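Local structure of uncharacterized protein (Aeromonas hydrophila J-1, 6R1J) at residues A59-L64 against Q89-P94; G222-L227 against L255-T260; G229-N234 against R248-A253. The protein forms one of the three components (AhlC) of the alpha-pore-forming toxin AHL, which probably acts by perforating target-cell membranes. The protein carries 3 engineered substitutions. All coordinates share one frame; numbering follows the deposited sequence.

Contact 1. Residues A59-L64 against Q89-P94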
loop_
_atom_site.group_PDB
_atom_site.type_symbol
_atom_site.label_atom_id
_atom_site.label_comp_id
_atom_site.label_asym_id
_atom_site.label_seq_id
_atom_site.Cartn_x
_atom_site.Cartn_y
_atom_site.Cartn_z
ATOM N N ALA A 59 -5.931 20.249 37.494
ATOM C CA ALA A 59 -4.667 19.660 37.977
ATOM C C ALA A 59 -3.823 20.758 38.654
ATOM O O ALA A 59 -3.277 20.465 39.697
ATOM C CB ALA A 59 -3.930 18.963 36.890
ATOM N N ALA A 60 -3.767 21.958 38.092
ATOM C CA ALA A 60 -2.954 23.072 38.646
ATOM C C ALA A 60 -3.482 23.392 40.050
ATOM O O ALA A 60 -2.688 23.440 40.986
ATOM C CB ALA A 60 -3.003 24.272 37.751
ATOM N N ARG A 61 -4.794 23.505 40.203
ATOM C CA ARG A 61 -5.392 23.797 41.527
ATOM C C ARG A 61 -5.089 22.649 42.500
ATOM O O ARG A 61 -4.644 22.934 43.656
ATOM C CB ARG A 61 -6.869 24.110 41.342
ATOM C CG ARG A 61 -7.708 23.982 42.604
ATOM C CD ARG A 61 -9.158 24.344 42.341
ATOM N NE ARG A 61 -9.950 24.003 43.512
ATOM C CZ ARG A 61 -10.238 24.829 44.508
ATOM N NH1 ARG A 61 -10.938 24.393 45.545
ATOM N NH2 ARG A 61 -9.851 26.090 44.462
ATOM N N LEU A 62 -5.271 21.389 42.097
ATOM C CA LEU A 62 -5.056 20.261 43.027
ATOM C C LEU A 62 -3.559 20.096 43.348
ATOM O O LEU A 62 -3.254 19.703 44.476
ATOM C CB LEU A 62 -5.669 18.971 42.473
ATOM C CG LEU A 62 -5.544 17.760 43.393
ATOM C CD1 LEU A 62 -6.151 18.016 44.757
ATOM C CD2 LEU A 62 -6.179 16.541 42.755
ATOM N N GLU A 63 -2.658 20.335 42.390
ATOM C CA GLU A 63 -1.196 20.252 42.645
ATOM C C GLU A 63 -0.826 21.157 43.839
ATOM O O GLU A 63 -0.141 20.655 44.781
ATOM C CB GLU A 63 -0.385 20.673 41.427
ATOM C CG GLU A 63 1.104 20.652 41.695
ATOM C CD GLU A 63 1.982 21.133 40.540
ATOM O OE1 GLU A 63 3.098 20.665 40.460
ATOM O OE2 GLU A 63 1.497 21.888 39.698
ATOM N N LEU A 64 -1.304 22.395 43.848
ATOM C CA LEU A 64 -0.984 23.346 44.960
ATOM C C LEU A 64 -1.681 22.898 46.268
ATOM O O LEU A 64 -1.054 22.873 47.336
ATOM C CB LEU A 64 -1.393 24.742 44.492
ATOM C CG LEU A 64 -1.126 25.894 45.459
ATOM C CD1 LEU A 64 0.322 25.893 45.925
ATOM C CD2 LEU A 64 -1.482 27.215 44.790
ATOM N N GLN A 89 -12.809 15.051 46.217
ATOM C CA GLN A 89 -13.748 14.057 45.592
ATOM C C GLN A 89 -14.838 14.804 44.806
ATOM O O GLN A 89 -15.158 14.370 43.677
ATOM C CB GLN A 89 -14.320 13.092 46.627
ATOM C CG GLN A 89 -13.339 11.994 47.013
ATOM C CD GLN A 89 -13.869 11.048 48.069
ATOM O OE1 GLN A 89 -14.904 11.291 48.699
ATOM N NE2 GLN A 89 -13.133 9.971 48.308
ATOM N N GLN A 90 -15.328 15.936 45.328
ATOM C CA GLN A 90 -16.383 16.775 44.695
ATOM C C GLN A 90 -15.839 17.479 43.460
ATOM O O GLN A 90 -16.616 17.778 42.519
ATOM C CB GLN A 90 -16.886 17.824 45.684
ATOM C CG GLN A 90 -17.657 17.220 46.850
ATOM C CD GLN A 90 -17.991 18.243 47.913
ATOM O OE1 GLN A 90 -17.833 19.450 47.712
ATOM N NE2 GLN A 90 -18.449 17.755 49.057
ATOM N N GLU A 91 -14.546 17.791 43.471
ATOM C CA GLU A 91 -13.921 18.507 42.347
ATOM C C GLU A 91 -13.475 17.510 41.271
ATOM O O GLU A 91 -13.369 17.933 40.122
ATOM C CB GLU A 91 -12.837 19.447 42.873
ATOM C CG GLU A 91 -13.429 20.697 43.477
ATOM C CD GLU A 91 -12.419 21.612 44.149
ATOM O OE1 GLU A 91 -11.201 21.341 44.048
ATOM O OE2 GLU A 91 -12.861 22.588 44.789
ATOM N N ILE A 92 -13.145 16.272 41.621
ATOM C CA ILE A 92 -12.774 15.238 40.612
ATOM C C ILE A 92 -14.030 14.859 39.798
ATOM O O ILE A 92 -13.940 14.802 38.583
ATOM C CB ILE A 92 -12.164 14.027 41.339
ATOM C CG1 ILE A 92 -10.721 14.312 41.759
ATOM C CG2 ILE A 92 -12.244 12.739 40.524
ATOM C CD1 ILE A 92 -10.216 13.363 42.791
ATOM N N ALA A 93 -15.174 14.660 40.463
ATOM C CA ALA A 93 -16.431 14.122 39.869
ATOM C C ALA A 93 -16.700 14.742 38.510
ATOM O O ALA A 93 -16.810 13.999 37.549
ATOM C CB ALA A 93 -17.623 14.306 40.780
ATOM N N PRO A 94 -16.856 16.077 38.374
ATOM C CA PRO A 94 -17.129 16.685 37.074
ATOM C C PRO A 94 -16.027 16.514 36.012
ATOM O O PRO A 94 -16.348 16.514 34.844
ATOM C CB PRO A 94 -17.280 18.181 37.369
ATOM C CG PRO A 94 -16.601 18.375 38.724
ATOM C CD PRO A 94 -16.801 17.069 39.457
#
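R61 and E91 reach across from helix 28-70 and helix 78-157 and meet with their chains at about a right angle. NE and NH1 of the guanidinium each bond one carboxylate oxygen, a bidentate, side-on pairing whose two bonds fix how the charged ends are turned. R61 NE gives its hydrogen to E91 OE1 at 3.0 Å, a nearly straight bond (168°) that lies in the guanidinium plane but meets the oxygen from above the carboxylate plane. The partner bond, R61 NH1 to E91 OE2, is shorter at 2.7 Å and more bent; it uses the syn lone pair of the oxygen and leaves the guanidinium plane. These two departures follow from planes 61° apart: the groups are twisted and not coplanar as in an ideal bidentate pair. R61 sets CG anti to the backbone N (chi1 161°) and stays extended as far as NE, while E91 is extended beyond CG; the two extended chains reach each other across the gap between the helices. Beneath the bridge L62 and I92 turn to the interior, where L62 packs on V258 and L228, and I92 on F58 and I225. The pair is an interhelical salt bridge on the surface of an all-helical bundle.

Contact 2. Residues G222-L227 against L255-T260. With NA (sodium ion), chain C.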
loop_
_atom_site.group_PDB
_atom_site.type_symbol
_atom_site.label_atom_id
_atom_site.label_comp_id
_atom_site.label_asym_id
_atom_site.label_seq_id
_atom_site.Cartn_x
_atom_site.Cartn_y
_atom_site.Cartn_z
ATOM N N GLY A 222 -8.367 9.744 31.578
ATOM C CA GLY A 222 -9.368 9.085 32.434
ATOM C C GLY A 222 -8.756 8.062 33.378
ATOM O O GLY A 222 -9.124 8.070 34.563
ATOM N N ASN A 223 -7.829 7.229 32.917
ATOM C CA ASN A 223 -7.185 6.197 33.776
ATOM C C ASN A 223 -6.422 6.911 34.917
ATOM O O ASN A 223 -6.533 6.494 36.088
ATOM C CB ASN A 223 -6.265 5.258 32.981
ATOM C CG ASN A 223 -6.979 4.396 31.950
ATOM O OD1 ASN A 223 -8.180 4.142 32.057
ATOM N ND2 ASN A 223 -6.254 3.947 30.936
ATOM N N THR A 224 -5.638 7.934 34.598
ATOM C CA THR A 224 -4.880 8.693 35.640
ATOM C C THR A 224 -5.865 9.327 36.626
ATOM O O THR A 224 -5.582 9.322 37.808
ATOM C CB THR A 224 -4.029 9.791 35.021
ATOM O OG1 THR A 224 -3.176 9.091 34.114
ATOM C CG2 THR A 224 -3.257 10.631 36.029
ATOM N N ILE A 225 -6.965 9.908 36.156
ATOM C CA ILE A 225 -7.967 10.510 37.069
ATOM C C ILE A 225 -8.465 9.404 37.982
ATOM O O ILE A 225 -8.599 9.679 39.188
ATOM C CB ILE A 225 -9.117 11.214 36.349
ATOM C CG1 ILE A 225 -8.662 12.472 35.630
ATOM C CG2 ILE A 225 -10.227 11.569 37.322
ATOM C CD1 ILE A 225 -9.683 13.018 34.681
ATOM N N SER A 226 -8.647 8.176 37.470
ATOM C CA SER A 226 -9.152 7.062 38.309
ATOM C C SER A 226 -8.091 6.662 39.349
ATOM O O SER A 226 -8.423 6.370 40.513
ATOM C CB SER A 226 -9.618 5.874 37.458
ATOM O OG SER A 226 -10.091 4.868 38.320
ATOM N N LEU A 227 -6.833 6.570 38.975
ATOM C CA LEU A 227 -5.767 6.242 39.951
ATOM C C LEU A 227 -5.703 7.363 41.010
ATOM O O LEU A 227 -5.578 7.051 42.204
ATOM C CB LEU A 227 -4.437 6.085 39.213
ATOM C CG LEU A 227 -4.309 4.944 38.204
ATOM C CD1 LEU A 227 -2.960 5.038 37.484
ATOM C CD2 LEU A 227 -4.465 3.598 38.890
ATOM N N LEU A 255 -0.164 13.218 44.270
ATOM C CA LEU A 255 0.541 14.331 43.596
ATOM C C LEU A 255 1.245 13.790 42.338
ATOM O O LEU A 255 1.245 14.514 41.341
ATOM C CB LEU A 255 1.492 15.019 44.587
ATOM C CG LEU A 255 2.293 16.193 44.013
ATOM C CD1 LEU A 255 1.367 17.300 43.517
ATOM C CD2 LEU A 255 3.266 16.716 45.074
ATOM N N THR A 256 1.805 12.585 42.348
ATOM C CA THR A 256 2.404 11.974 41.126
ATOM C C THR A 256 1.339 11.873 40.026
ATOM O O THR A 256 1.673 12.131 38.837
ATOM C CB THR A 256 3.079 10.608 41.345
ATOM O OG1 THR A 256 2.119 9.572 41.571
ATOM C CG2 THR A 256 4.106 10.622 42.462
ATOM N N GLU A 257 0.091 11.556 40.376
ATOM C CA GLU A 257 -0.981 11.351 39.358
ATOM C C GLU A 257 -1.364 12.720 38.820
ATOM O O GLU A 257 -1.530 12.848 37.592
ATOM C CB GLU A 257 -2.172 10.561 39.933
ATOM C CG GLU A 257 -1.785 9.182 40.470
ATOM C CD GLU A 257 -1.247 8.202 39.432
ATOM O OE1 GLU A 257 -1.305 8.509 38.237
ATOM O OE2 GLU A 257 -0.721 7.154 39.819
ATOM N N VAL A 258 -1.497 13.726 39.699
ATOM C CA VAL A 258 -1.818 15.111 39.266
ATOM C C VAL A 258 -0.768 15.567 38.260
ATOM O O VAL A 258 -1.144 16.148 37.256
ATOM C CB VAL A 258 -1.897 16.105 40.433
ATOM C CG1 VAL A 258 -1.960 17.541 39.935
ATOM C CG2 VAL A 258 -3.083 15.793 41.309
ATOM N N ARG A 259 0.510 15.335 38.542
ATOM C CA ARG A 259 1.605 15.761 37.623
ATOM C C ARG A 259 1.549 14.928 36.338
ATOM O O ARG A 259 1.896 15.442 35.273
ATOM C CB ARG A 259 2.946 15.652 38.352
ATOM C CG ARG A 259 3.028 16.749 39.401
ATOM C CD ARG A 259 4.335 16.887 40.130
ATOM N NE ARG A 259 4.227 18.128 40.901
ATOM C CZ ARG A 259 4.868 18.332 42.025
ATOM N NH1 ARG A 259 5.612 17.358 42.492
ATOM N NH2 ARG A 259 4.734 19.464 42.694
ATOM N N THR A 260 1.176 13.658 36.425
ATOM C CA THR A 260 0.956 12.838 35.209
ATOM C C THR A 260 -0.094 13.528 34.343
ATOM O O THR A 260 0.118 13.647 33.147
ATOM C CB THR A 260 0.686 11.376 35.557
ATOM O OG1 THR A 260 1.826 10.958 36.306
ATOM C CG2 THR A 260 0.536 10.494 34.326
HETATM NA NA NA C . -2.657 11.113 32.189
#
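T224 lays its methyl against helix 255-260, CG2 standing 3.2 Å from the backbone O of E257 and 3.6 Å from E257 OE1. That methyl is anti to the backbone N (chi1 -58° for OG1), which turns the hydroxyl toward the sodium ion: OG1 binds the metal at 2.8 Å, and D264 supplies the second protein ligand. The same OG1 is hydrogen-bonded to K220 O one turn earlier and thus has two partners, the metal and that carbonyl. T260 closes the metal end of the interface, its CG2 4.0 Å from T224 OG1. Its own hydroxyl bonds back to T256 O at 2.8 Å, on the opposite face of that carbonyl from T260 N, and also meets Q177 of the second subunit. At the other end E257 bends at chi2 (-64°), bringing its carboxyl group beside L227, with L227 CB 3.8 Å from E257 CD. The charge is answered across the assembly, through a salt bridge from OE2 to K152 of the second subunit. The two helices run antiparallel, their axes 9.1 Å apart, and I225 and V258 face other helices of the bundle. This is antiparallel helix packing in an all-helical bundle, with a sodium site bridging the two helices.

Contact 3. Residues G229-N234 against R248-A253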
loop_
_atom_site.group_PDB
_atom_site.type_symbol
_atom_site.label_atom_id
_atom_site.label_comp_id
_atom_site.label_asym_id
_atom_site.label_seq_id
_atom_site.Cartn_x
_atom_site.Cartn_y
_atom_site.Cartn_z
ATOM N N GLY A 229 -8.190 9.305 42.063
ATOM C CA GLY A 229 -9.362 9.021 42.901
ATOM C C GLY A 229 -9.072 7.986 43.965
ATOM O O GLY A 229 -9.506 8.176 45.123
ATOM N N GLY A 230 -8.364 6.922 43.602
ATOM C CA GLY A 230 -8.039 5.804 44.501
ATOM C C GLY A 230 -7.067 6.237 45.591
ATOM O O GLY A 230 -7.226 5.845 46.773
ATOM N N ASP A 231 -6.050 7.020 45.224
ATOM C CA ASP A 231 -5.106 7.590 46.218
ATOM C C ASP A 231 -5.898 8.450 47.213
ATOM O O ASP A 231 -5.743 8.244 48.421
ATOM C CB ASP A 231 -4.001 8.370 45.501
ATOM C CG ASP A 231 -3.008 7.471 44.795
ATOM O OD1 ASP A 231 -2.809 6.350 45.287
ATOM O OD2 ASP A 231 -2.372 7.931 43.811
ATOM N N ILE A 232 -6.730 9.364 46.741
ATOM C CA ILE A 232 -7.444 10.352 47.577
ATOM C C ILE A 232 -8.396 9.634 48.536
ATOM O O ILE A 232 -8.473 10.073 49.704
ATOM C CB ILE A 232 -8.146 11.403 46.702
ATOM C CG1 ILE A 232 -7.145 12.320 46.006
ATOM C CG2 ILE A 232 -9.148 12.212 47.499
ATOM C CD1 ILE A 232 -6.341 13.182 46.970
ATOM N N ALA A 233 -9.054 8.565 48.084
ATOM C CA ALA A 233 -10.008 7.801 48.926
ATOM C C ALA A 233 -9.231 7.009 49.986
ATOM O O ALA A 233 -9.805 6.732 51.016
ATOM C CB ALA A 233 -10.890 6.925 48.067
ATOM N N ASN A 234 -7.960 6.680 49.758
ATOM C CA ASN A 234 -7.119 5.964 50.756
ATOM C C ASN A 234 -6.693 6.894 51.906
ATOM O O ASN A 234 -6.051 6.403 52.838
ATOM C CB ASN A 234 -5.959 5.244 50.093
ATOM C CG ASN A 234 -6.458 3.986 49.425
ATOM O OD1 ASN A 234 -7.358 3.331 49.947
ATOM N ND2 ASN A 234 -5.907 3.662 48.273
ATOM N N ARG A 248 0.176 11.178 54.382
ATOM C CA ARG A 248 1.340 11.735 53.650
ATOM C C ARG A 248 1.657 10.811 52.464
ATOM O O ARG A 248 1.966 11.316 51.376
ATOM C CB ARG A 248 2.504 11.927 54.630
ATOM C CG ARG A 248 3.766 12.541 54.045
ATOM C CD ARG A 248 4.797 12.871 55.135
ATOM N NE ARG A 248 4.158 13.811 56.044
ATOM C CZ ARG A 248 4.065 15.116 55.812
ATOM N NH1 ARG A 248 4.607 15.632 54.719
ATOM N NH2 ARG A 248 3.440 15.902 56.672
ATOM N N LEU A 249 1.586 9.496 52.660
ATOM C CA LEU A 249 1.855 8.502 51.590
ATOM C C LEU A 249 0.871 8.694 50.435
ATOM O O LEU A 249 1.348 8.813 49.290
ATOM C CB LEU A 249 1.755 7.084 52.138
ATOM C CG LEU A 249 2.073 5.971 51.140
ATOM C CD1 LEU A 249 3.580 5.807 50.983
ATOM C CD2 LEU A 249 1.433 4.667 51.585
ATOM N N PHE A 250 -0.431 8.768 50.724
ATOM C CA PHE A 250 -1.493 8.866 49.697
ATOM C C PHE A 250 -1.496 10.265 49.085
ATOM O O PHE A 250 -1.785 10.373 47.885
ATOM C CB PHE A 250 -2.821 8.367 50.271
ATOM C CG PHE A 250 -2.770 6.872 50.508
ATOM C CD1 PHE A 250 -2.627 6.004 49.433
ATOM C CD2 PHE A 250 -2.852 6.330 51.777
ATOM C CE1 PHE A 250 -2.545 4.631 49.621
ATOM C CE2 PHE A 250 -2.757 4.956 51.965
ATOM C CZ PHE A 250 -2.596 4.111 50.889
ATOM N N PHE A 251 -1.150 11.308 49.843
ATOM C CA PHE A 251 -1.059 12.643 49.227
ATOM C C PHE A 251 0.096 12.611 48.224
ATOM O O PHE A 251 -0.079 13.198 47.174
ATOM C CB PHE A 251 -0.926 13.770 50.253
ATOM C CG PHE A 251 -2.193 14.098 51.006
ATOM C CD1 PHE A 251 -3.434 14.057 50.388
ATOM C CD2 PHE A 251 -2.136 14.502 52.337
ATOM C CE1 PHE A 251 -4.582 14.411 51.080
ATOM C CE2 PHE A 251 -3.290 14.851 53.022
ATOM C CZ PHE A 251 -4.501 14.830 52.385
ATOM N N THR A 252 1.224 12.003 48.575
ATOM C CA THR A 252 2.433 11.959 47.724
ATOM C C THR A 252 2.088 11.176 46.436
ATOM O O THR A 252 2.439 11.663 45.325
ATOM C CB THR A 252 3.625 11.410 48.505
ATOM O OG1 THR A 252 3.839 12.259 49.642
ATOM C CG2 THR A 252 4.875 11.343 47.658
ATOM N N ALA A 253 1.404 10.020 46.563
ATOM C CA ALA A 253 0.944 9.202 45.419
ATOM C C ALA A 253 -0.006 10.035 44.578
ATOM O O ALA A 253 0.192 10.073 43.327
ATOM C CB ALA A 253 0.298 7.895 45.893
#
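The F250 ring is covered on both faces: N234 CB stands over the centre of one, and L249 CD2, from its own helix, lies toward the rim of the other. The N234 contact is a CH-pi interaction, with CB 3.3 Å from the ring centroid and only 6° off the ring normal. Beyond CB the amide is tilted to the ring, 47° between the planes, and ND2 comes to 3.7 Å from CE1. On the backbone side, N234 O approaches F250 CD2 at 3.4 Å; this carbonyl oxygen is buried and has no polar partner in the model. D231 O comes obliquely to the ring and sits 3.5 Å from F250 CB. With CG beside its backbone N and anti to the carbonyl carbon (chi1 -69°), F250 carries its ring along the neighbouring helix toward N234, while one turn on, the short A253 lets D231 approach. The two segments form an antiparallel helix pair, axes 8.3 Å apart, and D231 and F250 have the nearest CA atoms; helix 163-236 and helix 244-264 pack here as adjoining members of the all-helical bundle. The D231 carboxylate lies over A253, with OD2 3.4 Å from its CB. The same OD2 is also held by K152 of the second subunit, through a salt bridge, and the acid thereby takes part in both the helix contact and the subunit interface. T156 of that subunit packs on F250 as well. F251 starts away from segment 229-234, and its ring meets that of F84, while I232 packs on V85 and V88.

How the contacts relate
The three contacts gather near one end of the elongated chain, their centres about 11 to 13 Å apart. Contacts 2 and 3 are successive steps along the same antiparallel pair, helix 163-236 with helix 244-264, and meet where E257 CG lies 3.6 Å from D231 OD2; both acids bridge to K152 of the second subunit. Contact 1 joins helix 28-70 to helix 78-157. It is tied to contact 2 by a salt bridge, E63 OE1 to R259 NE at 2.8 Å, and touches contact 3 through Q89 NE2, 3.8 Å from A233 CB. The sodium ion belongs to contact 2, and the D231 side chain in contact 3 is about 12 Å from it.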